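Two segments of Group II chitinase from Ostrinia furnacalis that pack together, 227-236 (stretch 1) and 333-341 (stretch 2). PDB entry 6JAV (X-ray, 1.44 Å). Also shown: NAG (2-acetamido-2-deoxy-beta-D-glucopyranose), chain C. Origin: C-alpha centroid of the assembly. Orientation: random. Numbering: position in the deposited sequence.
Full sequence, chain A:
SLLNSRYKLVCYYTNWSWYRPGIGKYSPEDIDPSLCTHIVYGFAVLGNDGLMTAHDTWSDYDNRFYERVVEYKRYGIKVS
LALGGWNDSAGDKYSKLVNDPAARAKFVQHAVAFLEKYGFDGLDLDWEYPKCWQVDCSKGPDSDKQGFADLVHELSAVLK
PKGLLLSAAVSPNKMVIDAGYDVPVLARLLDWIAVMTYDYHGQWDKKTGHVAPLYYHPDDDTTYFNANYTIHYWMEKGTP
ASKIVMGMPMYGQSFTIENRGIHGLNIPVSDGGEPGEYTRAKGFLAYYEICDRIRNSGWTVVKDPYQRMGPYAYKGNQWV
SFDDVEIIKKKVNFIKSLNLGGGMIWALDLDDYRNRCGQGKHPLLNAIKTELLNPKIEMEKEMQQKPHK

Stretch 1 227-236: ANYTIHYWME
Stretch 2, residues 333-341: NFIKSLNLG

Ile231 lies at the apolar centre of this contact, its CA-to-CB bond directed toward the second stretch and both chi angles in the m well (-64°, -63°). Three side chains of stretch 2 come within van der Waals range of it: CG2 lies 3.9 Å from Leu340 CD1 and 4.0 Å from Leu338 CD1, while CG1 sits 4.2 Å from Phe334 CE2, at the edge of that ring and near its plane. Phe334 (chi1 172°, t; chi2 87°), Leu338 (m, t) and Leu340 (m, t) all point their CA-to-CB bonds toward stretch 1.

One helical turn beyond Ile231, Met235 extends the apolar patch. Its m, t, m conformation brings CE to 4.2 Å from Leu338 CD1 and SD to 4.3 Å from Leu340 CD2.

The backbone explains how these side chains converge. Residues 227-236 are helical throughout, with i to i+4 bonds such as Ile231 N to Ala227 O (2.9 Å) and Met235 N to Ile231 O (3.2 Å), so Asn228, Ile231, His232 and Met235 fall on the side that meets stretch 2. The second stretch is helical through Ser337, whose p rotamer lets OG donate to Phe334 O at 2.7 Å. Leu338 follows at phi/psi -92/2, and Asn339 adopts positive phi (57/35) in a Schellman motif: Leu340 N bonds to Ile335 O at 3.1 Å and Asn339 N to Lys336 O at 3.0 Å. Leu340 then becomes extended (-66/166), and its side chain joins that of Leu338 against Ile231 and Met235. The register is set by CA separations of 8.6 Å for Asn228 and Phe334, 9.2 Å for His232 and Leu338, and 9.3 Å for Ile231 and Leu340. These spacings leave the interface to side chains; no hydrogen bond crosses it, and the buried surface totals 280 Å².

Toward the polar edge, His232 (chi1 -82°, m; chi2 101°) starts sideways, but its ring end approaches stretch 2, with NE2 3.8 Å from Leu338 CD2. The ring is anchored within its own helix by ND1 donating to Asn228 O at 3.0 Å, with an N-H...O angle of 151°. NAG C6 lies over one face of this imidazole.

Asn228 (chi1 178°, t; chi2 55°) also starts sideways and turns its end inward, placing OD1 3.3 Å from Phe334 CE1, at the ring edge where the C-H groups carry slight positive charge. Its ND2 is bonded covalently to NAG C1 at 1.4 Å, an N-glycosidic linkage, so the same amide meets the phenyl edge and carries the sugar.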

# COMPACT_ATOMS: atom_id res chain seq x y z
N ALA A 227 13.70 1.77 -1.07
CA ALA A 227 12.97 1.03 -2.09
C ALA A 227 13.90 0.31 -3.06
O ALA A 227 13.61 -0.80 -3.52
CB ALA A 227 12.04 1.97 -2.86
N ASN A 228 15.05 0.93 -3.37
CA ASN A 228 15.99 0.30 -4.29
C ASN A 228 16.50 -1.03 -3.75
O ASN A 228 16.52 -2.05 -4.46
CB ASN A 228 17.16 1.26 -4.54
CG ASN A 228 18.18 0.65 -5.45
OD1 ASN A 228 17.86 0.23 -6.54
ND2 ASN A 228 19.41 0.59 -4.98
N TYR A 229 16.88 -1.07 -2.47
CA TYR A 229 17.30 -2.33 -1.87
C TYR A 229 16.15 -3.34 -1.88
O TYR A 229 16.31 -4.50 -2.28
CB TYR A 229 17.80 -2.13 -0.44
CG TYR A 229 18.27 -3.43 0.16
CD1 TYR A 229 17.38 -4.33 0.75
CD2 TYR A 229 19.61 -3.79 0.08
CE1 TYR A 229 17.82 -5.55 1.25
CE2 TYR A 229 20.04 -5.00 0.58
CZ TYR A 229 19.14 -5.87 1.17
OH TYR A 229 19.58 -7.08 1.67
N THR A 230 14.97 -2.91 -1.43
CA THR A 230 13.83 -3.81 -1.31
C THR A 230 13.47 -4.46 -2.64
O THR A 230 13.21 -5.66 -2.71
CB THR A 230 12.64 -3.00 -0.79
OG1 THR A 230 12.88 -2.60 0.56
CG2 THR A 230 11.36 -3.84 -0.86
N ILE A 231 13.37 -3.65 -3.70
CA ILE A 231 12.95 -4.20 -4.98
C ILE A 231 14.00 -5.16 -5.52
O ILE A 231 13.67 -6.26 -6.00
CB ILE A 231 12.63 -3.04 -5.96
CG1 ILE A 231 11.43 -2.21 -5.48
CG2 ILE A 231 12.44 -3.58 -7.38
CD1 ILE A 231 10.14 -2.99 -5.40
N HIS A 232 15.28 -4.80 -5.40
CA HIS A 232 16.30 -5.72 -5.86
C HIS A 232 16.34 -6.98 -5.01
O HIS A 232 16.64 -8.06 -5.52
CB HIS A 232 17.65 -5.02 -5.83
CG HIS A 232 17.91 -4.17 -7.03
ND1 HIS A 232 17.77 -2.79 -7.03
CD2 HIS A 232 18.33 -4.50 -8.28
CE1 HIS A 232 18.07 -2.32 -8.23
NE2 HIS A 232 18.42 -3.33 -9.00
N TYR A 233 15.99 -6.88 -3.73
CA TYR A 233 15.99 -8.05 -2.86
C TYR A 233 14.86 -9.02 -3.22
O TYR A 233 15.08 -10.23 -3.29
CB TYR A 233 15.89 -7.61 -1.41
CG TYR A 233 16.27 -8.70 -0.44
CD1 TYR A 233 17.55 -9.23 -0.45
CD2 TYR A 233 15.37 -9.20 0.47
CE1 TYR A 233 17.91 -10.23 0.43
CE2 TYR A 233 15.73 -10.21 1.37
CZ TYR A 233 17.00 -10.72 1.33
OH TYR A 233 17.37 -11.71 2.22
N TRP A 234 13.65 -8.50 -3.49
CA TRP A 234 12.59 -9.39 -4.00
C TRP A 234 13.04 -10.12 -5.26
O TRP A 234 12.77 -11.31 -5.42
CB TRP A 234 11.27 -8.60 -4.20
CG TRP A 234 10.49 -8.51 -2.94
CD1 TRP A 234 10.50 -7.50 -2.03
CD2 TRP A 234 9.55 -9.48 -2.46
NE1 TRP A 234 9.65 -7.80 -0.97
CE2 TRP A 234 9.07 -9.02 -1.21
CE3 TRP A 234 9.12 -10.73 -2.94
CZ2 TRP A 234 8.16 -9.76 -0.43
CZ3 TRP A 234 8.19 -11.45 -2.19
CH2 TRP A 234 7.72 -10.96 -0.94
N MET A 235 13.74 -9.42 -6.16
CA MET A 235 14.23 -10.08 -7.38
C MET A 235 15.33 -11.09 -7.06
O MET A 235 15.32 -12.20 -7.62
CB MET A 235 14.68 -9.03 -8.40
CG MET A 235 13.47 -8.24 -8.92
SD MET A 235 13.79 -7.30 -10.42
CE MET A 235 14.88 -6.10 -9.73
N GLU A 236 16.25 -10.74 -6.16
CA GLU A 236 17.32 -11.68 -5.79
C GLU A 236 16.74 -12.95 -5.18
O GLU A 236 17.26 -14.06 -5.40
CB GLU A 236 18.26 -10.98 -4.81
CG GLU A 236 19.37 -11.86 -4.23
CD GLU A 236 20.14 -11.17 -3.09
OE1 GLU A 236 20.26 -9.92 -3.10
OE2 GLU A 236 20.61 -11.88 -2.18
N ASN A 333 10.40 6.54 -13.12
CA ASN A 333 11.52 6.24 -14.02
C ASN A 333 12.31 5.04 -13.53
O ASN A 333 12.78 4.23 -14.34
CB ASN A 333 12.41 7.47 -14.16
CG ASN A 333 11.88 8.44 -15.20
OD1 ASN A 333 11.54 9.58 -14.89
ND2 ASN A 333 11.79 7.98 -16.44
N PHE A 334 12.42 4.87 -12.21
CA PHE A 334 13.06 3.68 -11.63
C PHE A 334 12.28 2.42 -11.98
O PHE A 334 12.87 1.41 -12.41
CB PHE A 334 13.17 3.89 -10.12
CG PHE A 334 13.62 2.70 -9.33
CD1 PHE A 334 14.98 2.45 -9.16
CD2 PHE A 334 12.71 1.85 -8.71
CE1 PHE A 334 15.42 1.37 -8.39
CE2 PHE A 334 13.15 0.75 -7.95
CZ PHE A 334 14.52 0.52 -7.80
N ILE A 335 10.95 2.46 -11.85
CA ILE A 335 10.09 1.35 -12.25
C ILE A 335 10.37 0.95 -13.69
O ILE A 335 10.59 -0.24 -14.01
CB ILE A 335 8.62 1.73 -12.03
CG1 ILE A 335 8.31 1.79 -10.53
CG2 ILE A 335 7.64 0.77 -12.79
CD1 ILE A 335 6.91 2.42 -10.24
N LYS A 336 10.37 1.93 -14.59
CA LYS A 336 10.58 1.67 -16.01
C LYS A 336 11.99 1.14 -16.27
O LYS A 336 12.16 0.19 -17.05
CB LYS A 336 10.35 2.96 -16.79
CG LYS A 336 8.89 3.45 -16.77
CD LYS A 336 8.67 4.60 -17.77
CE LYS A 336 9.44 5.83 -17.36
NZ LYS A 336 9.20 7.05 -18.21
N SER A 337 12.99 1.71 -15.59
CA SER A 337 14.38 1.30 -15.80
C SER A 337 14.60 -0.18 -15.48
O SER A 337 15.43 -0.84 -16.12
CB SER A 337 15.32 2.17 -14.97
OG SER A 337 15.30 1.84 -13.58
N LEU A 338 13.90 -0.71 -14.47
CA LEU A 338 14.01 -2.11 -14.06
C LEU A 338 12.99 -3.00 -14.75
O LEU A 338 12.94 -4.20 -14.44
CB LEU A 338 13.84 -2.23 -12.54
CG LEU A 338 14.97 -1.66 -11.66
CD1 LEU A 338 14.67 -1.93 -10.20
CD2 LEU A 338 16.33 -2.25 -12.02
N ASN A 339 12.17 -2.45 -15.64
CA ASN A 339 11.13 -3.20 -16.35
C ASN A 339 10.16 -3.90 -15.41
O ASN A 339 9.69 -5.00 -15.70
CB ASN A 339 11.74 -4.20 -17.35
CG ASN A 339 12.41 -3.50 -18.49
OD1 ASN A 339 11.74 -2.85 -19.29
ND2 ASN A 339 13.74 -3.58 -18.56
N LEU A 340 9.87 -3.25 -14.27
CA LEU A 340 8.93 -3.81 -13.32
C LEU A 340 7.54 -3.87 -13.93
O LEU A 340 7.25 -3.23 -14.95
CB LEU A 340 8.89 -3.02 -12.01
CG LEU A 340 10.21 -2.78 -11.29
CD1 LEU A 340 9.97 -1.99 -10.00
CD2 LEU A 340 10.91 -4.11 -10.98
N GLY A 341 6.66 -4.64 -13.26
CA GLY A 341 5.30 -4.78 -13.72
C GLY A 341 4.52 -3.47 -13.70
O GLY A 341 3.60 -3.29 -14.49
C1 NAG C . 20.45 -0.05 -5.74
C2 NAG C . 21.78 0.66 -5.57
C3 NAG C . 22.91 -0.19 -6.17
C4 NAG C . 22.88 -1.60 -5.60
C5 NAG C . 21.50 -2.22 -5.78
C6 NAG C . 21.36 -3.59 -5.15
C7 NAG C . 22.06 3.11 -5.53
C8 NAG C . 22.55 2.95 -4.13
N2 NAG C . 21.73 1.98 -6.18
O3 NAG C . 24.16 0.42 -5.82
O4 NAG C . 23.85 -2.43 -6.23
O5 NAG C . 20.53 -1.36 -5.16
O6 NAG C . 21.25 -3.57 -3.73
O7 NAG C . 21.98 4.21 -6.07